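PDB 4ECL: serine racemase from Enterococcus faecalis, which belongs to the alanine racemase family, its cytoplasmic domain joining a TIM-barrel domain to a C-terminal domain rich in beta strands. Local coordinates for residues N19-T22 and L23-A26; S203-G206 and L207-Y210. One frame throughout, in Å; residues are numbered along the deposited sequence.

Contact 1. Residues N19-T22 and L23-A26; sequences NVNT and LQKA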
loop_
_atom_site.group_PDB
_atom_site.type_symbol
_atom_site.label_atom_id
_atom_site.label_comp_id
_atom_site.label_asym_id
_atom_site.label_seq_id
_atom_site.Cartn_x
_atom_site.Cartn_y
_atom_site.Cartn_z
ATOM N N ASN A 19 -9.533 -16.339 -18.379
ATOM C CA ASN A 19 -10.621 -15.755 -17.594
ATOM C C ASN A 19 -11.582 -14.925 -18.433
ATOM O O ASN A 19 -12.802 -15.055 -18.294
ATOM C CB ASN A 19 -10.070 -14.934 -16.420
ATOM C CG ASN A 19 -9.323 -15.796 -15.425
ATOM O OD1 ASN A 19 -9.501 -17.019 -15.400
ATOM N ND2 ASN A 19 -8.478 -15.172 -14.602
ATOM N N VAL A 20 -11.032 -14.081 -19.303
ATOM C CA VAL A 20 -11.852 -13.251 -20.183
ATOM C C VAL A 20 -12.799 -14.100 -21.027
ATOM O O VAL A 20 -13.994 -13.802 -21.139
ATOM C CB VAL A 20 -10.987 -12.361 -21.088
ATOM C CG1 VAL A 20 -11.789 -11.849 -22.267
ATOM C CG2 VAL A 20 -10.409 -11.188 -20.287
ATOM N N ASN A 21 -12.270 -15.171 -21.604
ATOM C CA ASN A 21 -13.094 -16.096 -22.372
ATOM C C ASN A 21 -14.138 -16.817 -21.527
ATOM O O ASN A 21 -15.288 -16.961 -21.951
ATOM C CB ASN A 21 -12.235 -17.124 -23.117
ATOM C CG ASN A 21 -11.479 -16.518 -24.288
ATOM O OD1 ASN A 21 -12.017 -15.705 -25.043
ATOM N ND2 ASN A 21 -10.222 -16.912 -24.445
ATOM N N THR A 22 -13.739 -17.274 -20.345
ATOM C CA THR A 22 -14.647 -18.014 -19.476
ATOM C C THR A 22 -15.808 -17.131 -19.052
ATOM O O THR A 22 -16.964 -17.564 -18.998
ATOM C CB THR A 22 -13.940 -18.539 -18.220
ATOM O OG1 THR A 22 -12.927 -19.481 -18.600
ATOM C CG2 THR A 22 -14.931 -19.223 -17.290
ATOM N N LEU A 23 -15.488 -15.878 -18.763
ATOM C CA LEU A 23 -16.483 -14.930 -18.311
ATOM C C LEU A 23 -17.442 -14.548 -19.439
ATOM O O LEU A 23 -18.655 -14.524 -19.244
ATOM C CB LEU A 23 -15.790 -13.692 -17.720
ATOM C CG LEU A 23 -15.087 -13.933 -16.376
ATOM C CD1 LEU A 23 -14.210 -12.756 -15.985
ATOM C CD2 LEU A 23 -16.087 -14.256 -15.263
ATOM N N GLN A 24 -16.903 -14.258 -20.620
ATOM C CA GLN A 24 -17.745 -13.886 -21.752
ATOM C C GLN A 24 -18.723 -15.012 -22.091
ATOM O O GLN A 24 -19.847 -14.759 -22.502
ATOM C CB GLN A 24 -16.898 -13.545 -22.980
ATOM C CG GLN A 24 -16.168 -12.220 -22.867
ATOM C CD GLN A 24 -15.118 -12.021 -23.953
ATOM O OE1 GLN A 24 -14.591 -12.986 -24.522
ATOM N NE2 GLN A 24 -14.802 -10.757 -24.239
ATOM N N LYS A 25 -18.281 -16.253 -21.901
ATOM C CA LYS A 25 -19.104 -17.424 -22.184
ATOM C C LYS A 25 -20.336 -17.481 -21.298
ATOM O O LYS A 25 -21.395 -17.923 -21.726
ATOM C CB LYS A 25 -18.297 -18.708 -21.983
ATOM C CG LYS A 25 -17.599 -19.232 -23.224
ATOM C CD LYS A 25 -16.963 -20.581 -22.934
ATOM C CE LYS A 25 -17.941 -21.494 -22.203
ATOM N NZ LYS A 25 -17.330 -22.809 -21.862
ATOM N N ALA A 26 -20.193 -17.048 -20.056
ATOM C CA ALA A 26 -21.313 -17.058 -19.130
ATOM C C ALA A 26 -22.257 -15.872 -19.360
ATOM O O ALA A 26 -23.306 -15.771 -18.722
ATOM C CB ALA A 26 -20.814 -17.082 -17.694
#
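L23 N reaches back to N19 O at 2.8 Å, the first of four successive i to i+4 backbone bonds that run through the last turns of helix 13-25. Q24 N to V20 O follows at 3.0 Å, then K25 N to N21 O, and the series fades at A26, whose N holds T22 O only weakly, at 3.4 Å. Among the side chains the main meeting is V20 with Q24, one turn apart and lying alongside each other. V20 CG1, anti to the backbone N (chi1 162°), runs up beside the glutamine amide, 3.7 Å from Q24 CD, while the extended chain of Q24 passes over V20 O. The amides of N21 and Q24 come near each other with planes 52° apart, their oxygens N21 OD1 and Q24 OE1 3.8 Å apart, a proximity and not a bond. L23 lays its CG against N19 O, at 3.2 Å, and its side chain also packs on L33 of strand 32-36 and on L239. The N19 amide is held at both atoms, OD1 by R242 N and ND2 by L224 O, which should fix its rotation, and T22 OG1 bonds back to H18 O. This is the closing end of an amphipathic alpha-helix, its buried side against strand 32-36 of the TIM-barrel domain and nearby loops, with N21 and K25 on the solvent side.

Contact 2. Residues S203-G206 and L207-Y210; sequences SSYG and LLNY. With SO4 (sulfate ion), chain G.
L207 N bonds S203 O at 3.2 Å and L208 N bonds S204 O at 3.1 Å, and two further i to i+4 bonds, from N209 N to Y205 O and from Y210 N to G206 O, complete the short helix 204-209. The last is bent, with an N-H...O angle of 132° and its donor above the carbonyl plane of G206, as the chain leaves helical geometry at Y210. Y205 carries the side-chain contacts. N209 lies alongside it, the amide and ring planes 26° apart, and N209 ND2 stands at the ring edge, 3.9 Å from Y205 CD1. L208 crosses the same ring at a slant, bringing its CD1 to 4.1 Å from Y205 CD1, an apolar touch. CG anti to the carbonyl carbon (chi1 -81°) carries the N209 amide to the tyrosine ring. That amide is gripped at both ends, OD1 by K236 N and ND2 by A164 O, which should fix its rotation at the ring edge. At the other end S203 occupies the N-cap position without a capping bond from its side chain. A sulfate ion, probably from the crystallisation liquor, sits nearby: its O2 takes a hydrogen bond from S204 N and another from S204 OG, at 2.6 Å. S204 OG is also hydrogen-bonded to G221 N and A223 N. G221 N, V222 N and Y42 OH bind the ion too, so the first N-H of this helix, where the dipole would probably assist, and two N-H groups that follow strand 217-220 converge on it. L207 packs on I218 of strand 217-220, S203 touches R219 of that strand, L208 pairs through its backbone with L237, and Y210 packs against V172, T175 and N176 of helix 169-191.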
loop_
_atom_site.group_PDB
_atom_site.type_symbol
_atom_site.label_atom_id
_atom_site.label_comp_id
_atom_site.label_asym_id
_atom_site.label_seq_id
_atom_site.Cartn_x
_atom_site.Cartn_y
_atom_site.Cartn_z
ATOM N N SER A 203 -21.567 -6.764 -10.711
ATOM C CA SER A 203 -20.133 -6.934 -10.616
ATOM C C SER A 203 -19.871 -8.438 -10.667
ATOM O O SER A 203 -20.751 -9.184 -11.106
ATOM C CB SER A 203 -19.609 -6.295 -9.333
ATOM O OG SER A 203 -19.761 -4.892 -9.404
ATOM N N SER A 204 -18.686 -8.887 -10.226
ATOM C CA SER A 204 -18.313 -10.314 -10.311
ATOM C C SER A 204 -19.357 -11.263 -9.725
ATOM O O SER A 204 -19.769 -12.216 -10.373
ATOM C CB SER A 204 -16.960 -10.604 -9.629
ATOM O OG SER A 204 -15.866 -9.993 -10.303
ATOM N N TYR A 205 -19.765 -11.032 -8.485
ATOM C CA TYR A 205 -20.726 -11.938 -7.863
ATOM C C TYR A 205 -22.153 -11.772 -8.422
ATOM O O TYR A 205 -23.002 -12.658 -8.274
ATOM C CB TYR A 205 -20.688 -11.802 -6.340
ATOM C CG TYR A 205 -19.463 -12.440 -5.727
ATOM C CD1 TYR A 205 -19.417 -13.810 -5.482
ATOM C CD2 TYR A 205 -18.348 -11.680 -5.406
ATOM C CE1 TYR A 205 -18.291 -14.411 -4.923
ATOM C CE2 TYR A 205 -17.216 -12.267 -4.845
ATOM C CZ TYR A 205 -17.192 -13.633 -4.607
ATOM O OH TYR A 205 -16.067 -14.215 -4.047
ATOM N N GLY A 206 -22.402 -10.640 -9.073
ATOM C CA GLY A 206 -23.684 -10.407 -9.725
ATOM C C GLY A 206 -23.851 -11.379 -10.876
ATOM O O GLY A 206 -24.924 -11.962 -11.077
ATOM N N LEU A 207 -22.776 -11.544 -11.640
ATOM C CA LEU A 207 -22.717 -12.561 -12.690
ATOM C C LEU A 207 -22.810 -13.965 -12.098
ATOM O O LEU A 207 -23.631 -14.769 -12.526
ATOM C CB LEU A 207 -21.416 -12.438 -13.491
ATOM C CG LEU A 207 -21.187 -13.523 -14.540
ATOM C CD1 LEU A 207 -22.401 -13.661 -15.481
ATOM C CD2 LEU A 207 -19.925 -13.215 -15.323
ATOM N N LEU A 208 -21.963 -14.257 -11.115
ATOM C CA LEU A 208 -21.882 -15.605 -10.543
ATOM C C LEU A 208 -23.147 -16.047 -9.816
ATOM O O LEU A 208 -23.508 -17.225 -9.854
ATOM C CB LEU A 208 -20.699 -15.713 -9.573
ATOM C CG LEU A 208 -19.295 -15.514 -10.134
ATOM C CD1 LEU A 208 -18.267 -15.629 -9.003
ATOM C CD2 LEU A 208 -19.014 -16.522 -11.239
ATOM N N ASN A 209 -23.796 -15.111 -9.130
ATOM C CA ASN A 209 -24.947 -15.442 -8.294
ATOM C C ASN A 209 -26.310 -14.974 -8.835
ATOM O O ASN A 209 -27.362 -15.447 -8.384
ATOM C CB ASN A 209 -24.718 -14.939 -6.864
ATOM C CG ASN A 209 -23.841 -15.883 -6.052
ATOM O OD1 ASN A 209 -23.913 -17.097 -6.223
ATOM N ND2 ASN A 209 -23.006 -15.329 -5.173
ATOM N N TYR A 210 -26.286 -14.045 -9.790
ATOM C CA TYR A 210 -27.512 -13.567 -10.430
ATOM C C TYR A 210 -27.361 -13.595 -11.958
ATOM O O TYR A 210 -27.556 -12.587 -12.640
ATOM C CB TYR A 210 -27.897 -12.168 -9.882
ATOM C CG TYR A 210 -28.252 -12.247 -8.414
ATOM C CD1 TYR A 210 -27.261 -12.213 -7.439
ATOM C CD2 TYR A 210 -29.568 -12.424 -8.002
ATOM C CE1 TYR A 210 -27.571 -12.332 -6.098
ATOM C CE2 TYR A 210 -29.890 -12.537 -6.654
ATOM C CZ TYR A 210 -28.885 -12.493 -5.709
ATOM O OH TYR A 210 -29.180 -12.617 -4.369
HETATM S S SO4 G . -15.759 -6.945 -8.073
HETATM O O1 SO4 G . -16.122 -5.526 -8.156
HETATM O O2 SO4 G . -16.038 -7.588 -9.357
HETATM O O3 SO4 G . -14.334 -7.028 -7.766
HETATM O O4 SO4 G . -16.516 -7.581 -7.000
#

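Overall arrangement
Both contacts are local helical turns in the TIM-barrel domain, their centres about 13 Å apart, and they meet through leucines: L23 CD2 lies 4.0 Å from L207 CD2. Contact 1 is partly buried, with one side of helix 13-25 open to solvent, whereas contact 2 is largely buried. Each holds a buried asparagine amide to backbone groups at both of its polar atoms. They differ in the rest of their polar chemistry: contact 1 has the exposed N21 and K25, while contact 2 binds a sulfate at the start of its helix. Each rests on a strand of the parallel barrel sheet, 32-36 for contact 1 and 217-220 for contact 2, and these strands are paired neighbours.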